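PDB 1F32: major pepsin inhibitor 3 from Ascaris suum, which inhibits the aspartic protease pepsin and is a secreted, disulfide-bonded member of the I33 family of protease inhibitors. Local coordinates for residues F4-G9 and K72-V77. Residues are numbered along the deposited sequence; the frame is centred on the assembly and turned at random.
Sequences FSMSTG and KMFNFV
F4 puts the edge of its ring against F74, with CZ 3.9 Å from F74 CD1, while its CE1 reaches the CE1 of F76. A chi1 of 176° sets CG of F4 anti to the backbone N, beside the carbonyl carbon. The F4 side chain lies alongside those of F74 and F76 and points the same way. The planes of F4 and F76 are inclined by 34° and meet obliquely. This aromatic end is the close-packed part of the contact: F107 of helix 98-116 meets the rings of both F4 and F76, V104 and R108 touch F74, and F76 is buried. M6 brings its CB to 3.8 Å from F74 CD1; the rest of its chain leads away from strand 72-76, and the side chain also touches R108.

The two strands run antiparallel, pairing the N-terminal strand 5-8, at the edge of a five-stranded antiparallel sheet, with 72-76, which continues through 79-82 as in a meander. S5 with N75 and S7 with M73 are the hydrogen-bonded pairs; the straightest backbone bond, N75 N to S5 O, is 2.8 Å long. M73 O accepts a hydrogen bond from S7 N and also lies 3.3 Å from M6 CA in a CA-H...O contact.

On the sheet face opposite F74 and M6, N75 ND2 donates to S5 OG at 2.8 Å, and the hydroxyl oxygen sits close to the amide plane. The other end of that amide, OD1, is hydrogen-bonded to S80 OG, so both ends of the group are held and its rotation is fixed. S7 OG merely rests against M73 CB, at 3.8 Å. Looser still is the solvent-exposed pair T8 and K72, side by side, where T8 OG1 comes no nearer than 4.2 Å to K72 CG and the lysine chain carries its amine away from the strand 5-8.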
ATOM      1  N   PHE A   4      -3.380   9.428 -11.869  1.00 27.53           N
ATOM      2  CA  PHE A   4      -2.209   8.741 -11.353  1.00 26.91           C
ATOM      3  C   PHE A   4      -1.603   9.479 -10.170  1.00 26.96           C
ATOM      4  O   PHE A   4      -1.625  10.715 -10.106  1.00 25.88           O
ATOM      5  CB  PHE A   4      -1.175   8.623 -12.476  1.00 27.03           C
ATOM      6  CG  PHE A   4       0.128   8.013 -12.053  1.00 26.28           C
ATOM      7  CD1 PHE A   4       0.208   6.664 -11.728  1.00 27.24           C
ATOM      8  CD2 PHE A   4       1.283   8.789 -11.998  1.00 27.16           C
ATOM      9  CE1 PHE A   4       1.423   6.091 -11.355  1.00 27.26           C
ATOM     10  CE2 PHE A   4       2.502   8.231 -11.628  1.00 25.28           C
ATOM     11  CZ  PHE A   4       2.577   6.882 -11.307  1.00 28.09           C
ATOM     12  N   SER A   5      -1.097   8.708  -9.213  1.00 24.26           N
ATOM     13  CA  SER A   5      -0.418   9.268  -8.063  1.00 25.70           C
ATOM     14  C   SER A   5       0.542   8.180  -7.616  1.00 24.93           C
ATOM     15  O   SER A   5       0.278   6.984  -7.807  1.00 22.27           O
ATOM     16  CB  SER A   5      -1.393   9.632  -6.932  1.00 26.46           C
ATOM     17  OG  SER A   5      -1.820   8.487  -6.216  1.00 30.42           O
ATOM     18  N   MET A   6       1.672   8.592  -7.057  1.00 24.78           N
ATOM     19  CA  MET A   6       2.662   7.638  -6.586  1.00 27.35           C
ATOM     20  C   MET A   6       3.301   8.137  -5.303  1.00 27.13           C
ATOM     21  O   MET A   6       3.403   9.343  -5.077  1.00 29.44           O
ATOM     22  CB  MET A   6       3.757   7.429  -7.641  1.00 28.53           C
ATOM     23  CG  MET A   6       4.691   8.623  -7.808  1.00 33.96           C
ATOM     24  SD  MET A   6       6.009   8.308  -9.004  1.00 39.88           S
ATOM     25  CE  MET A   6       5.563   9.469 -10.303  1.00 41.09           C
ATOM     26  N   SER A   7       3.742   7.209  -4.466  1.00 28.47           N
ATOM     27  CA  SER A   7       4.390   7.581  -3.215  1.00 29.14           C
ATOM     28  C   SER A   7       5.357   6.512  -2.727  1.00 28.78           C
ATOM     29  O   SER A   7       5.358   5.373  -3.204  1.00 27.57           O
ATOM     30  CB  SER A   7       3.342   7.866  -2.136  1.00 29.66           C
ATOM     31  OG  SER A   7       2.415   6.800  -2.033  1.00 31.90           O
ATOM     32  N   THR A   8       6.205   6.899  -1.787  1.00 28.23           N
ATOM     33  CA  THR A   8       7.171   5.982  -1.216  1.00 28.94           C
ATOM     34  C   THR A   8       6.898   5.922   0.277  1.00 26.55           C
ATOM     35  O   THR A   8       6.449   6.898   0.864  1.00 27.65           O
ATOM     36  CB  THR A   8       8.616   6.470  -1.474  1.00 29.87           C
ATOM     37  OG1 THR A   8       8.897   6.387  -2.877  1.00 32.43           O
ATOM     38  CG2 THR A   8       9.611   5.611  -0.714  1.00 31.69           C
ATOM     39  N   GLY A   9       7.152   4.770   0.883  1.00 27.71           N
ATOM     40  CA  GLY A   9       6.917   4.617   2.307  1.00 27.92           C
ATOM     41  C   GLY A   9       7.860   5.452   3.154  1.00 27.99           C
ATOM     42  O   GLY A   9       8.754   6.118   2.621  1.00 25.79           O
ATOM     43  N   LYS A  72       7.194   1.160  -2.698  1.00 25.38           N
ATOM     44  CA  LYS A  72       6.504   2.146  -3.509  1.00 24.69           C
ATOM     45  C   LYS A  72       5.034   1.808  -3.730  1.00 21.85           C
ATOM     46  O   LYS A  72       4.632   0.648  -3.712  1.00 20.51           O
ATOM     47  CB  LYS A  72       7.193   2.280  -4.868  1.00 28.26           C
ATOM     48  CG  LYS A  72       8.655   2.705  -4.803  1.00 32.71           C
ATOM     49  CD  LYS A  72       9.170   3.050  -6.201  1.00 37.01           C
ATOM     50  CE  LYS A  72      10.673   3.333  -6.206  1.00 37.79           C
ATOM     51  NZ  LYS A  72      11.467   2.105  -5.910  1.00 40.33           N
ATOM     52  N   MET A  73       4.235   2.843  -3.930  1.00 20.37           N
ATOM     53  CA  MET A  73       2.821   2.650  -4.180  1.00 17.58           C
ATOM     54  C   MET A  73       2.494   3.424  -5.444  1.00 18.52           C
ATOM     55  O   MET A  73       3.031   4.515  -5.672  1.00 20.43           O
ATOM     56  CB  MET A  73       2.005   3.186  -2.997  1.00 18.80           C
ATOM     57  CG  MET A  73       0.497   3.093  -3.167  1.00 19.25           C
ATOM     58  SD  MET A  73      -0.267   3.496  -1.593  1.00 24.75           S
ATOM     59  CE  MET A  73      -1.936   3.047  -1.904  1.00 16.10           C
ATOM     60  N   PHE A  74       1.625   2.848  -6.266  1.00 17.70           N
ATOM     61  CA  PHE A  74       1.188   3.473  -7.506  1.00 19.08           C
ATOM     62  C   PHE A  74      -0.337   3.356  -7.514  1.00 19.35           C
ATOM     63  O   PHE A  74      -0.891   2.269  -7.334  1.00 19.86           O
ATOM     64  CB  PHE A  74       1.765   2.740  -8.720  1.00 17.46           C
ATOM     65  CG  PHE A  74       3.274   2.788  -8.817  1.00 20.11           C
ATOM     66  CD1 PHE A  74       3.932   3.975  -9.139  1.00 21.34           C
ATOM     67  CD2 PHE A  74       4.025   1.633  -8.629  1.00 21.07           C
ATOM     68  CE1 PHE A  74       5.331   4.009  -9.275  1.00 22.59           C
ATOM     69  CE2 PHE A  74       5.422   1.651  -8.761  1.00 23.03           C
ATOM     70  CZ  PHE A  74       6.072   2.848  -9.086  1.00 23.18           C
ATOM     71  N   ASN A  75      -1.008   4.480  -7.712  1.00 20.02           N
ATOM     72  CA  ASN A  75      -2.462   4.501  -7.722  1.00 20.45           C
ATOM     73  C   ASN A  75      -3.001   4.879  -9.095  1.00 21.47           C
ATOM     74  O   ASN A  75      -2.717   5.962  -9.600  1.00 21.40           O
ATOM     75  CB  ASN A  75      -2.939   5.481  -6.667  1.00 21.77           C
ATOM     76  CG  ASN A  75      -2.376   5.157  -5.306  1.00 22.89           C
ATOM     77  OD1 ASN A  75      -2.650   4.093  -4.755  1.00 25.47           O
ATOM     78  ND2 ASN A  75      -1.561   6.059  -4.765  1.00 22.77           N
ATOM     79  N   PHE A  76      -3.777   3.971  -9.688  1.00 18.93           N
ATOM     80  CA  PHE A  76      -4.359   4.176 -11.011  1.00 20.03           C
ATOM     81  C   PHE A  76      -5.870   4.254 -10.874  1.00 18.98           C
ATOM     82  O   PHE A  76      -6.405   4.070  -9.790  1.00 18.52           O
ATOM     83  CB  PHE A  76      -4.037   2.993 -11.923  1.00 18.19           C
ATOM     84  CG  PHE A  76      -2.577   2.641 -11.974  1.00 19.96           C
ATOM     85  CD1 PHE A  76      -1.699   3.364 -12.774  1.00 20.07           C
ATOM     86  CD2 PHE A  76      -2.081   1.605 -11.195  1.00 17.54           C
ATOM     87  CE1 PHE A  76      -0.332   3.050 -12.789  1.00 18.64           C
ATOM     88  CE2 PHE A  76      -0.733   1.285 -11.203  1.00 19.57           C
ATOM     89  CZ  PHE A  76       0.148   2.009 -12.002  1.00 18.82           C
ATOM     90  N   VAL A  77      -6.545   4.531 -11.986  1.00 19.38           N
ATOM     91  CA  VAL A  77      -7.997   4.580 -11.987  1.00 20.50           C
ATOM     92  C   VAL A  77      -8.453   3.130 -11.992  1.00 20.40           C
ATOM     93  O   VAL A  77      -8.247   2.406 -12.973  1.00 18.16           O
ATOM     94  CB  VAL A  77      -8.552   5.277 -13.246  1.00 20.96           C
ATOM     95  CG1 VAL A  77     -10.073   5.109 -13.303  1.00 22.08           C
ATOM     96  CG2 VAL A  77      -8.184   6.744 -13.230  1.00 21.37           C
TER